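Farnesyl diphosphate synthase (PDB 3M0G) probably condenses farnesyl diphosphate with isopentenyl diphosphate to give geranylgeranyl diphosphate, a magnesium-dependent step towards carotenoids and diterpenes. Local coordinates at residues F47-E51 / T276-C280; A118-C122 / L136-A141; L30-M34 / L109-L114; D81-D87 / Q153-I157. All blocks are in the same frame, centred on the assembly; numbering follows the deposited sequence.

Contact 1: residues F47-E51 / T276-C280; sequences FLAIE and TLRAC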
loop_
_atom_site.group_PDB
_atom_site.type_symbol
_atom_site.label_atom_id
_atom_site.label_comp_id
_atom_site.label_asym_id
_atom_site.label_seq_id
_atom_site.Cartn_x
_atom_site.Cartn_y
_atom_site.Cartn_z
ATOM N N PHE B 47 -10.098 -6.267 -16.605
ATOM C CA PHE B 47 -10.599 -6.236 -17.964
ATOM C C PHE B 47 -10.369 -4.856 -18.586
ATOM O O PHE B 47 -9.853 -4.750 -19.679
ATOM C CB PHE B 47 -12.076 -6.651 -17.990
ATOM C CG PHE B 47 -12.690 -6.645 -19.350
ATOM C CD1 PHE B 47 -12.602 -7.764 -20.176
ATOM C CD2 PHE B 47 -13.385 -5.529 -19.799
ATOM C CE1 PHE B 47 -13.186 -7.765 -21.442
ATOM C CE2 PHE B 47 -13.980 -5.521 -21.065
ATOM C CZ PHE B 47 -13.880 -6.637 -21.883
ATOM N N LEU B 48 -10.703 -3.801 -17.857
ATOM C CA LEU B 48 -10.497 -2.418 -18.299
ATOM C C LEU B 48 -9.037 -2.026 -18.559
ATOM O O LEU B 48 -8.754 -1.219 -19.466
ATOM C CB LEU B 48 -11.094 -1.446 -17.274
ATOM C CG LEU B 48 -12.620 -1.327 -17.176
ATOM C CD1 LEU B 48 -12.926 -0.389 -16.011
ATOM C CD2 LEU B 48 -13.196 -0.764 -18.438
ATOM N N ALA B 49 -8.128 -2.613 -17.792
ATOM C CA ALA B 49 -6.703 -2.374 -17.953
ATOM C C ALA B 49 -6.255 -3.014 -19.246
ATOM O O ALA B 49 -5.623 -2.370 -20.092
ATOM C CB ALA B 49 -5.924 -2.970 -16.774
ATOM N N ILE B 50 -6.601 -4.288 -19.402
ATOM C CA ILE B 50 -6.208 -5.047 -20.600
ATOM C C ILE B 50 -6.840 -4.503 -21.880
ATOM O O ILE B 50 -6.233 -4.555 -22.984
ATOM C CB ILE B 50 -6.548 -6.554 -20.434
ATOM C CG1 ILE B 50 -5.600 -7.188 -19.403
ATOM C CG2 ILE B 50 -6.443 -7.292 -21.786
ATOM C CD1 ILE B 50 -6.083 -8.514 -18.776
ATOM N N GLU B 51 -8.085 -4.046 -21.747
ATOM C CA GLU B 51 -8.826 -3.567 -22.886
ATOM C C GLU B 51 -8.341 -2.197 -23.318
ATOM O O GLU B 51 -8.279 -1.899 -24.498
ATOM C CB GLU B 51 -10.320 -3.563 -22.596
ATOM C CG GLU B 51 -10.913 -4.955 -22.366
ATOM C CD GLU B 51 -10.527 -5.970 -23.421
ATOM O OE1 GLU B 51 -11.009 -5.868 -24.579
ATOM O OE2 GLU B 51 -9.743 -6.890 -23.089
ATOM N N THR B 276 -15.364 -2.519 -27.898
ATOM C CA THR B 276 -15.334 -3.438 -26.764
ATOM C C THR B 276 -15.508 -2.673 -25.430
ATOM O O THR B 276 -16.252 -3.111 -24.565
ATOM C CB THR B 276 -14.069 -4.322 -26.772
ATOM O OG1 THR B 276 -14.035 -5.060 -27.989
ATOM C CG2 THR B 276 -14.074 -5.305 -25.605
ATOM N N LEU B 277 -14.864 -1.515 -25.290
ATOM C CA LEU B 277 -15.096 -0.670 -24.105
ATOM C C LEU B 277 -16.494 -0.047 -24.031
ATOM O O LEU B 277 -17.029 0.141 -22.935
ATOM C CB LEU B 277 -14.033 0.422 -23.979
ATOM C CG LEU B 277 -12.621 0.022 -23.545
ATOM C CD1 LEU B 277 -11.751 1.243 -23.349
ATOM C CD2 LEU B 277 -12.662 -0.787 -22.281
ATOM N N ARG B 278 -17.058 0.320 -25.178
ATOM C CA ARG B 278 -18.440 0.790 -25.238
ATOM C C ARG B 278 -19.404 -0.308 -24.773
ATOM O O ARG B 278 -20.318 -0.037 -24.016
ATOM C CB ARG B 278 -18.799 1.321 -26.640
ATOM C CG ARG B 278 -18.110 2.659 -26.965
ATOM C CD ARG B 278 -18.361 3.163 -28.397
ATOM N NE ARG B 278 -18.215 4.620 -28.445
ATOM C CZ ARG B 278 -17.999 5.340 -29.542
ATOM N NH1 ARG B 278 -17.886 4.752 -30.727
ATOM N NH2 ARG B 278 -17.883 6.659 -29.446
ATOM N N ALA B 279 -19.162 -1.546 -25.188
ATOM C CA ALA B 279 -20.007 -2.681 -24.767
ATOM C C ALA B 279 -19.897 -2.955 -23.262
ATOM O O ALA B 279 -20.898 -3.262 -22.601
ATOM C CB ALA B 279 -19.687 -3.940 -25.600
ATOM N N CYS B 280 -18.688 -2.798 -22.716
ATOM C CA CYS B 280 -18.480 -2.992 -21.290
ATOM C C CYS B 280 -19.295 -1.996 -20.461
ATOM O O CYS B 280 -19.864 -2.367 -19.438
ATOM C CB CYS B 280 -17.001 -2.883 -20.929
ATOM S SG CYS B 280 -16.679 -3.181 -19.178
#

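Contact 2: residues A118-C122 / L136-A141; sequences AFELC and LVAALA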
loop_
_atom_site.group_PDB
_atom_site.type_symbol
_atom_site.label_atom_id
_atom_site.label_comp_id
_atom_site.label_asym_id
_atom_site.label_seq_id
_atom_site.Cartn_x
_atom_site.Cartn_y
_atom_site.Cartn_z
ATOM N N ALA B 118 0.206 -5.251 -5.056
ATOM C CA ALA B 118 -0.266 -4.382 -6.146
ATOM C C ALA B 118 0.825 -3.418 -6.650
ATOM O O ALA B 118 1.071 -3.324 -7.858
ATOM C CB ALA B 118 -1.511 -3.581 -5.734
ATOM N N PHE B 119 1.459 -2.710 -5.732
ATOM C CA PHE B 119 2.568 -1.785 -6.059
ATOM C C PHE B 119 3.817 -2.463 -6.628
ATOM O O PHE B 119 4.496 -1.900 -7.517
ATOM C CB PHE B 119 2.870 -0.845 -4.872
ATOM C CG PHE B 119 1.861 0.269 -4.736
ATOM C CD1 PHE B 119 1.844 1.323 -5.658
ATOM C CD2 PHE B 119 0.902 0.241 -3.732
ATOM C CE1 PHE B 119 0.895 2.336 -5.573
ATOM C CE2 PHE B 119 -0.069 1.267 -3.620
ATOM C CZ PHE B 119 -0.052 2.323 -4.529
ATOM N N GLU B 120 4.102 -3.673 -6.152
ATOM C CA GLU B 120 5.285 -4.413 -6.579
ATOM C C GLU B 120 5.087 -4.790 -8.041
ATOM O O GLU B 120 5.981 -4.651 -8.873
ATOM C CB GLU B 120 5.456 -5.678 -5.734
ATOM C CG GLU B 120 6.683 -6.521 -6.107
ATOM C CD GLU B 120 7.127 -7.459 -4.983
ATOM O OE1 GLU B 120 6.427 -8.463 -4.708
ATOM O OE2 GLU B 120 8.193 -7.203 -4.388
ATOM N N LEU B 121 3.886 -5.264 -8.330
ATOM C CA LEU B 121 3.458 -5.612 -9.683
ATOM C C LEU B 121 3.642 -4.494 -10.698
ATOM O O LEU B 121 3.968 -4.762 -11.839
ATOM C CB LEU B 121 1.997 -6.056 -9.651
ATOM C CG LEU B 121 1.864 -7.401 -8.950
ATOM C CD1 LEU B 121 0.409 -7.696 -8.668
ATOM C CD2 LEU B 121 2.485 -8.443 -9.831
ATOM N N CYS B 122 3.381 -3.263 -10.286
ATOM C CA CYS B 122 3.611 -2.063 -11.121
ATOM C C CYS B 122 5.062 -1.842 -11.562
ATOM O O CYS B 122 5.329 -0.998 -12.427
ATOM C CB CYS B 122 3.104 -0.817 -10.386
ATOM S SG CYS B 122 1.265 -0.735 -10.297
ATOM N N LEU B 136 2.551 4.713 -13.726
ATOM C CA LEU B 136 1.596 3.685 -13.300
ATOM C C LEU B 136 1.432 3.649 -11.762
ATOM O O LEU B 136 0.301 3.658 -11.264
ATOM C CB LEU B 136 1.964 2.304 -13.878
ATOM C CG LEU B 136 0.837 1.270 -13.800
ATOM C CD1 LEU B 136 -0.239 1.611 -14.819
ATOM C CD2 LEU B 136 1.383 -0.141 -14.013
ATOM N N VAL B 137 2.553 3.646 -11.029
ATOM C CA VAL B 137 2.576 3.693 -9.553
ATOM C C VAL B 137 1.905 4.959 -9.018
ATOM O O VAL B 137 1.097 4.879 -8.086
ATOM C CB VAL B 137 4.045 3.577 -8.970
ATOM C CG1 VAL B 137 4.095 3.809 -7.445
ATOM C CG2 VAL B 137 4.662 2.232 -9.334
ATOM N N ALA B 138 2.252 6.120 -9.590
ATOM C CA ALA B 138 1.662 7.391 -9.159
ATOM C C ALA B 138 0.143 7.360 -9.340
ATOM O O ALA B 138 -0.594 7.791 -8.470
ATOM C CB ALA B 138 2.280 8.589 -9.913
ATOM N N ALA B 139 -0.306 6.817 -10.465
ATOM C CA ALA B 139 -1.722 6.766 -10.791
ATOM C C ALA B 139 -2.478 5.828 -9.867
ATOM O O ALA B 139 -3.587 6.145 -9.470
ATOM C CB ALA B 139 -1.927 6.373 -12.268
ATOM N N LEU B 140 -1.862 4.697 -9.512
ATOM C CA LEU B 140 -2.445 3.707 -8.594
ATOM C C LEU B 140 -2.546 4.288 -7.208
ATOM O O LEU B 140 -3.567 4.128 -6.527
ATOM C CB LEU B 140 -1.588 2.425 -8.549
ATOM C CG LEU B 140 -2.092 1.235 -7.710
ATOM C CD1 LEU B 140 -3.543 0.835 -8.058
ATOM C CD2 LEU B 140 -1.162 0.023 -7.725
ATOM N N ALA B 141 -1.492 4.983 -6.801
ATOM C CA ALA B 141 -1.467 5.623 -5.486
ATOM C C ALA B 141 -2.499 6.729 -5.344
ATOM O O ALA B 141 -3.156 6.846 -4.305
ATOM C CB ALA B 141 -0.073 6.138 -5.167
#

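Contact 3: residues L30-M34 / L109-L114; sequences LRDAM and LAGDAL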
loop_
_atom_site.group_PDB
_atom_site.type_symbol
_atom_site.label_atom_id
_atom_site.label_comp_id
_atom_site.label_asym_id
_atom_site.label_seq_id
_atom_site.Cartn_x
_atom_site.Cartn_y
_atom_site.Cartn_z
ATOM N N LEU B 30 -0.673 -16.373 5.900
ATOM C CA LEU B 30 -0.696 -15.083 5.217
ATOM C C LEU B 30 -0.781 -15.255 3.698
ATOM O O LEU B 30 -1.587 -14.582 3.057
ATOM C CB LEU B 30 0.507 -14.212 5.606
ATOM C CG LEU B 30 0.746 -12.912 4.809
ATOM C CD1 LEU B 30 -0.219 -11.765 5.175
ATOM C CD2 LEU B 30 2.190 -12.442 4.937
ATOM N N ARG B 31 0.018 -16.163 3.129
ATOM C CA ARG B 31 -0.070 -16.437 1.681
ATOM C C ARG B 31 -1.391 -17.087 1.241
ATOM O O ARG B 31 -1.968 -16.693 0.215
ATOM C CB ARG B 31 1.109 -17.261 1.173
ATOM C CG ARG B 31 1.099 -17.427 -0.348
ATOM C CD ARG B 31 2.268 -18.262 -0.814
ATOM N NE ARG B 31 2.009 -19.682 -0.583
ATOM C CZ ARG B 31 2.915 -20.639 -0.710
ATOM N NH1 ARG B 31 4.156 -20.341 -1.055
ATOM N NH2 ARG B 31 2.572 -21.898 -0.475
ATOM N N ASP B 32 -1.855 -18.077 2.005
ATOM C CA ASP B 32 -3.157 -18.722 1.759
ATOM C C ASP B 32 -4.319 -17.727 1.793
ATOM O O ASP B 32 -5.217 -17.778 0.945
ATOM C CB ASP B 32 -3.422 -19.821 2.790
ATOM C CG ASP B 32 -2.301 -20.832 2.865
ATOM O OD1 ASP B 32 -1.640 -21.075 1.830
ATOM O OD2 ASP B 32 -2.080 -21.376 3.963
ATOM N N ALA B 33 -4.307 -16.854 2.796
ATOM C CA ALA B 33 -5.313 -15.816 2.940
ATOM C C ALA B 33 -5.319 -14.873 1.737
ATOM O O ALA B 33 -6.382 -14.555 1.197
ATOM C CB ALA B 33 -5.100 -15.043 4.250
HETATM N N MSE B 34 -4.130 -14.445 1.317
HETATM C CA MSE B 34 -3.987 -13.563 0.149
HETATM C C MSE B 34 -4.499 -14.277 -1.099
HETATM O O MSE B 34 -5.297 -13.729 -1.861
HETATM C CB MSE B 34 -2.521 -13.164 -0.066
HETATM C CG MSE B 34 -1.897 -12.418 1.105
HETATM SE SE MSE B 34 0.020 -12.111 0.875
HETATM C CE MSE B 34 -0.072 -10.900 -0.659
ATOM N N LEU B 109 -3.620 -8.278 7.927
ATOM C CA LEU B 109 -2.306 -8.532 7.370
ATOM C C LEU B 109 -2.358 -8.927 5.896
ATOM O O LEU B 109 -1.527 -8.474 5.101
ATOM C CB LEU B 109 -1.554 -9.568 8.212
ATOM C CG LEU B 109 -1.157 -9.120 9.617
ATOM C CD1 LEU B 109 -0.334 -10.218 10.218
ATOM C CD2 LEU B 109 -0.335 -7.801 9.623
ATOM N N ALA B 110 -3.361 -9.709 5.524
ATOM C CA ALA B 110 -3.473 -10.165 4.136
ATOM C C ALA B 110 -3.839 -9.002 3.205
ATOM O O ALA B 110 -3.321 -8.892 2.083
ATOM C CB ALA B 110 -4.451 -11.330 4.027
ATOM N N GLY B 111 -4.731 -8.135 3.661
ATOM C CA GLY B 111 -5.017 -6.898 2.903
ATOM C C GLY B 111 -3.806 -5.968 2.826
ATOM O O GLY B 111 -3.570 -5.348 1.804
ATOM N N ASP B 112 -3.053 -5.854 3.915
ATOM C CA ASP B 112 -1.847 -5.028 3.924
ATOM C C ASP B 112 -0.858 -5.511 2.848
ATOM O O ASP B 112 -0.305 -4.705 2.086
ATOM C CB ASP B 112 -1.192 -4.984 5.304
ATOM C CG ASP B 112 -1.950 -4.110 6.305
ATOM O OD1 ASP B 112 -2.877 -3.330 5.945
ATOM O OD2 ASP B 112 -1.602 -4.205 7.487
ATOM N N ALA B 113 -0.667 -6.828 2.755
ATOM C CA ALA B 113 0.312 -7.382 1.820
ATOM C C ALA B 113 -0.231 -7.434 0.403
ATOM O O ALA B 113 0.531 -7.449 -0.574
ATOM C CB ALA B 113 0.784 -8.765 2.295
ATOM N N LEU B 114 -1.559 -7.464 0.263
ATOM C CA LEU B 114 -2.118 -7.411 -1.064
ATOM C C LEU B 114 -1.957 -6.011 -1.654
ATOM O O LEU B 114 -1.769 -5.874 -2.850
ATOM C CB LEU B 114 -3.576 -7.857 -1.085
ATOM C CG LEU B 114 -3.747 -9.381 -1.100
ATOM C CD1 LEU B 114 -5.161 -9.711 -0.625
ATOM C CD2 LEU B 114 -3.483 -9.938 -2.494
#

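Contact 4: residues D81-D87 / Q153-I157; sequences DDMPCMD and QALDI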
loop_
_atom_site.group_PDB
_atom_site.type_symbol
_atom_site.label_atom_id
_atom_site.label_comp_id
_atom_site.label_asym_id
_atom_site.label_seq_id
_atom_site.Cartn_x
_atom_site.Cartn_y
_atom_site.Cartn_z
ATOM N N ASP B 81 -12.747 -4.371 4.108
ATOM C CA ASP B 81 -14.106 -3.827 4.177
ATOM C C ASP B 81 -15.084 -4.792 4.803
ATOM O O ASP B 81 -16.016 -4.368 5.502
ATOM C CB ASP B 81 -14.584 -3.376 2.797
ATOM C CG ASP B 81 -13.883 -2.117 2.341
ATOM O OD1 ASP B 81 -13.230 -1.449 3.178
ATOM O OD2 ASP B 81 -13.971 -1.810 1.145
ATOM N N ASP B 82 -14.836 -6.084 4.591
ATOM C CA ASP B 82 -15.635 -7.162 5.183
ATOM C C ASP B 82 -15.451 -7.297 6.685
ATOM O O ASP B 82 -16.279 -7.922 7.346
ATOM C CB ASP B 82 -15.318 -8.505 4.511
ATOM C CG ASP B 82 -15.725 -8.535 3.063
ATOM O OD1 ASP B 82 -16.509 -7.647 2.649
ATOM O OD2 ASP B 82 -15.240 -9.415 2.319
HETATM N N MSE B 83 -14.385 -6.708 7.233
HETATM C CA MSE B 83 -14.104 -6.869 8.669
HETATM C C MSE B 83 -15.220 -6.299 9.553
HETATM O O MSE B 83 -15.899 -5.346 9.149
HETATM C CB MSE B 83 -12.740 -6.277 9.061
HETATM C CG MSE B 83 -11.545 -7.006 8.505
HETATM SE SE MSE B 83 -9.860 -6.151 9.021
HETATM C CE MSE B 83 -10.336 -4.316 8.677
ATOM N N PRO B 84 -15.394 -6.873 10.766
ATOM C CA PRO B 84 -16.485 -6.539 11.699
ATOM C C PRO B 84 -16.629 -5.039 11.969
ATOM O O PRO B 84 -17.746 -4.527 11.971
ATOM C CB PRO B 84 -16.098 -7.295 12.975
ATOM C CG PRO B 84 -15.308 -8.476 12.464
ATOM C CD PRO B 84 -14.501 -7.906 11.334
ATOM N N CYS B 85 -15.512 -4.342 12.174
ATOM C CA CYS B 85 -15.548 -2.905 12.468
ATOM C C CYS B 85 -15.874 -2.077 11.229
ATOM O O CYS B 85 -16.094 -0.881 11.321
ATOM C CB CYS B 85 -14.226 -2.442 13.091
ATOM S SG CYS B 85 -12.843 -2.558 11.962
HETATM N N MSE B 86 -15.891 -2.724 10.067
HETATM C CA MSE B 86 -16.228 -2.063 8.825
HETATM C C MSE B 86 -17.628 -2.516 8.405
HETATM O O MSE B 86 -18.608 -2.217 9.092
HETATM C CB MSE B 86 -15.169 -2.383 7.759
HETATM C CG MSE B 86 -13.748 -1.892 8.106
HETATM SE SE MSE B 86 -13.434 -0.069 7.430
HETATM C CE MSE B 86 -13.545 -0.500 5.604
ATOM N N ASP B 87 -17.721 -3.255 7.305
ATOM C CA ASP B 87 -19.005 -3.737 6.803
ATOM C C ASP B 87 -19.509 -5.004 7.476
ATOM O O ASP B 87 -20.704 -5.303 7.390
ATOM C CB ASP B 87 -18.951 -3.958 5.288
ATOM C CG ASP B 87 -18.624 -2.698 4.523
ATOM O OD1 ASP B 87 -18.606 -1.585 5.117
ATOM O OD2 ASP B 87 -18.378 -2.829 3.318
ATOM N N GLN B 153 -14.105 5.334 1.288
ATOM C CA GLN B 153 -14.499 4.283 2.248
ATOM C C GLN B 153 -14.775 4.935 3.581
ATOM O O GLN B 153 -15.721 4.587 4.252
ATOM C CB GLN B 153 -13.415 3.223 2.470
ATOM C CG GLN B 153 -13.940 1.985 3.226
ATOM C CD GLN B 153 -15.198 1.353 2.586
ATOM O OE1 GLN B 153 -16.275 1.325 3.191
ATOM N NE2 GLN B 153 -15.053 0.845 1.362
ATOM N N ALA B 154 -13.919 5.875 3.935
ATOM C CA ALA B 154 -14.062 6.642 5.171
ATOM C C ALA B 154 -15.336 7.483 5.174
ATOM O O ALA B 154 -15.998 7.629 6.220
ATOM C CB ALA B 154 -12.852 7.523 5.353
ATOM N N LEU B 155 -15.645 8.104 4.044
ATOM C CA LEU B 155 -16.917 8.813 3.911
ATOM C C LEU B 155 -18.115 7.868 4.065
ATOM O O LEU B 155 -19.131 8.231 4.678
ATOM C CB LEU B 155 -16.995 9.574 2.582
ATOM C CG LEU B 155 -16.076 10.793 2.438
ATOM C CD1 LEU B 155 -15.957 11.153 0.969
ATOM C CD2 LEU B 155 -16.515 11.994 3.265
ATOM N N ASP B 156 -17.982 6.659 3.524
ATOM C CA ASP B 156 -19.056 5.666 3.531
ATOM C C ASP B 156 -19.262 5.014 4.891
ATOM O O ASP B 156 -20.392 4.710 5.256
ATOM C CB ASP B 156 -18.837 4.602 2.457
ATOM C CG ASP B 156 -20.144 3.952 1.999
ATOM O OD1 ASP B 156 -21.240 4.397 2.435
ATOM O OD2 ASP B 156 -20.079 3.001 1.186
ATOM N N ILE B 157 -18.179 4.820 5.644
ATOM C CA ILE B 157 -18.274 4.333 7.030
ATOM C C ILE B 157 -18.966 5.367 7.923
ATOM O O ILE B 157 -19.824 5.015 8.745
ATOM C CB ILE B 157 -16.876 3.921 7.600
ATOM C CG1 ILE B 157 -16.389 2.626 6.938
ATOM C CG2 ILE B 157 -16.895 3.795 9.135
ATOM C CD1 ILE B 157 -17.487 1.559 6.743
#

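Contact 1: residues F47-E51 / T276-C280
The Phe47 ring reaches across to overlap Thr276 and Cys280, one helical turn apart on helix 275-285. Phe47 CZ lies 4.0 Å from Thr276 CG2, and Phe47 CE2 is 4.0 Å from Cys280 CB. The Cys280 sulfur sits obliquely beside the ring, with SG 5.1 Å from the Phe47 ring centroid, a sulfur-aromatic contact.

Leu48 works beside it. Leu48 CD2 is 3.9 Å from Leu277 CD2 and 4.3 Å from Cys280 SG. Leu277 also presses on the aliphatic base of Glu51, with Leu277 CD2 3.6 Å from Glu51 CB.

The axes of the two short segments run nearly antiparallel, at 162°, and approach to 10.9 Å, so Phe47, Leu48, Glu51 and Leu277 reach across the gap. The nearest backbone pair is Glu51 and Leu277, with CA atoms 7.0 Å apart. The contact joins the C-terminal helix to helix 44-55 of the all-alpha prenyl synthase fold. Helix 3-23 and helix 199-219 also touch it.

The Glu51 carboxylate brings OE1 to 3.3 Å from Thr276 CG2, but its salt bridge is to Arg6. No hydrogen bond crosses between the segments. Their direct union therefore rests on apolar and sulfur-aromatic packing, with the buried charge balanced from helix 3-23.

Contact 2: residues A118-C122 / L136-A141
This is a helix-loop-helix contact in the all-alpha prenyl synthase fold. The C-terminal end of helix 104-121 packs on helix 130-144, the next helix in the chain. All seven touching residues are buried, and the backbones come nearest at Cys122 and Val137, with CA atoms 6.1 Å apart.

Leu140 takes the tp rotamer. This points Leu140 CD2 at the Phe119 ring, 3.9 Å from the centroid and only 17° off the normal, a CH-pi contact over the face. Leu140 CD2 also lies 4.1 Å from Ala118 CB. Leu136, one turn earlier, is also tp, and Leu136 CD2 is 3.8 Å from Cys122 SG.

Phe119 has chi1 in the m well. Its CB bond points sideways, but the ring swings in towards helix 130-144. The ring edge meets backbone: Phe119 CE1 is 3.6 Å from Val137 O, and Phe119 CZ is 3.7 Å from Ala141 CA. The t rotamer of Val137 splits its methyls. Val137 CG1 is 3.8 Å from Phe119 CD1, and Val137 CG2 is 3.6 Å from Cys122 CB.

Phe119 also stacks with Phe119 of the second subunit, so this packing continues into the dimer interface. Cys122, chi1 m, turns its sulfur inward, and Cys122 SG rests 3.6 Å from Leu140 CD2.

Contact 3: residues L30-M34 / L109-L114
In the all-alpha prenyl synthase fold, small residues let these two helices cross closely. The axes of segments 30-34 and 109-114 approach to 8.9 Å at a signed angle of -73°. Ala33 and Ala110 meet bump to bump, with Ala33 CB 3.8 Å from Ala110 CB. Ala110 points towards helix 29-37, and its short side chain brings the backbones near: Met34 CA and Ala110 CA are 5.3 Å apart.

Larger side chains fill the hollows beside this point. Leu30 CD1 dips into the groove of Leu109, Ala110 and Ala113, 3.5 Å from Leu109 O, 3.8 Å from Ala110 N and 4.3 Å from Ala113 CB. Met34, a selenomethionine here, lies along the next turn. Met34 CG is 4.0 Å from Ala110 CB, and Met34 SE is 3.7 Å from Ala113 CB. Met34 CE settles 3.5 Å from Ala113 O and 4.0 Å from Leu114 CD2. The packing is apolar, and no hydrogen bond crosses it.

Helix 104-121 thus carries helix 29-37 on one part of its surface. It touches helix 60-81 through Leu114 on Tyr76. At the dimer interface, Val150 of the second subunit packs on Leu30, its Ala146 on Met34 and its Gln153 on Leu109.

Contact 4: residues D81-D87 / Q153-I157
Residues 81-87 form a loop that folds back on itself, facing one turn of helix 149-159. Asp87 N bonds to Asp81 O at 2.7 Å, and a type I turn runs from Met83 to Met86, with Met86 N to Met83 O at 2.8 Å.

The sequence DDMPCMD is the first aspartate-rich motif of prenyl synthases, whose aspartates in relatives bind the magnesium ions that hold the allylic diphosphate. The contact therefore lies at the mouth of the probable active site. The backbones stay apart: the CA atoms of Met86 and Ile157 are 7.0 Å apart.

Side chains bridge the space. Met86, a selenomethionine here, puts its SE 4.0 Å from Ile157 CG1. Asp82, facing elsewhere, forms a salt bridge with Arg92. Asp81 OD2 is 2.9 Å from Gln153 NE2, but the angle is too poor for a hydrogen bond. Further along, Asp87 OD1 lies 3.7 Å from Ile157 CD1.

Along the chain both segments of contact 3 come before those of contact 2; the two contacts share helix 104-121, with centres 17 Å apart. Contact 1 ties an early helix to the C-terminal one, so the segments of contacts 2 and 4 fall between its two ends in sequence. Its centre is 28 and 29 Å from those of contacts 3 and 4, across the chain's centre. Contacts 3 and 4 alternate along the chain, with centres 18 Å apart. Contacts 2, 3 and 4 touch the second subunit: Gln153 of contact 4 packs on Leu109 of the partner chain. They lie along the dimer interface, with the aspartate-rich motif near it, while contact 1 lies within one subunit.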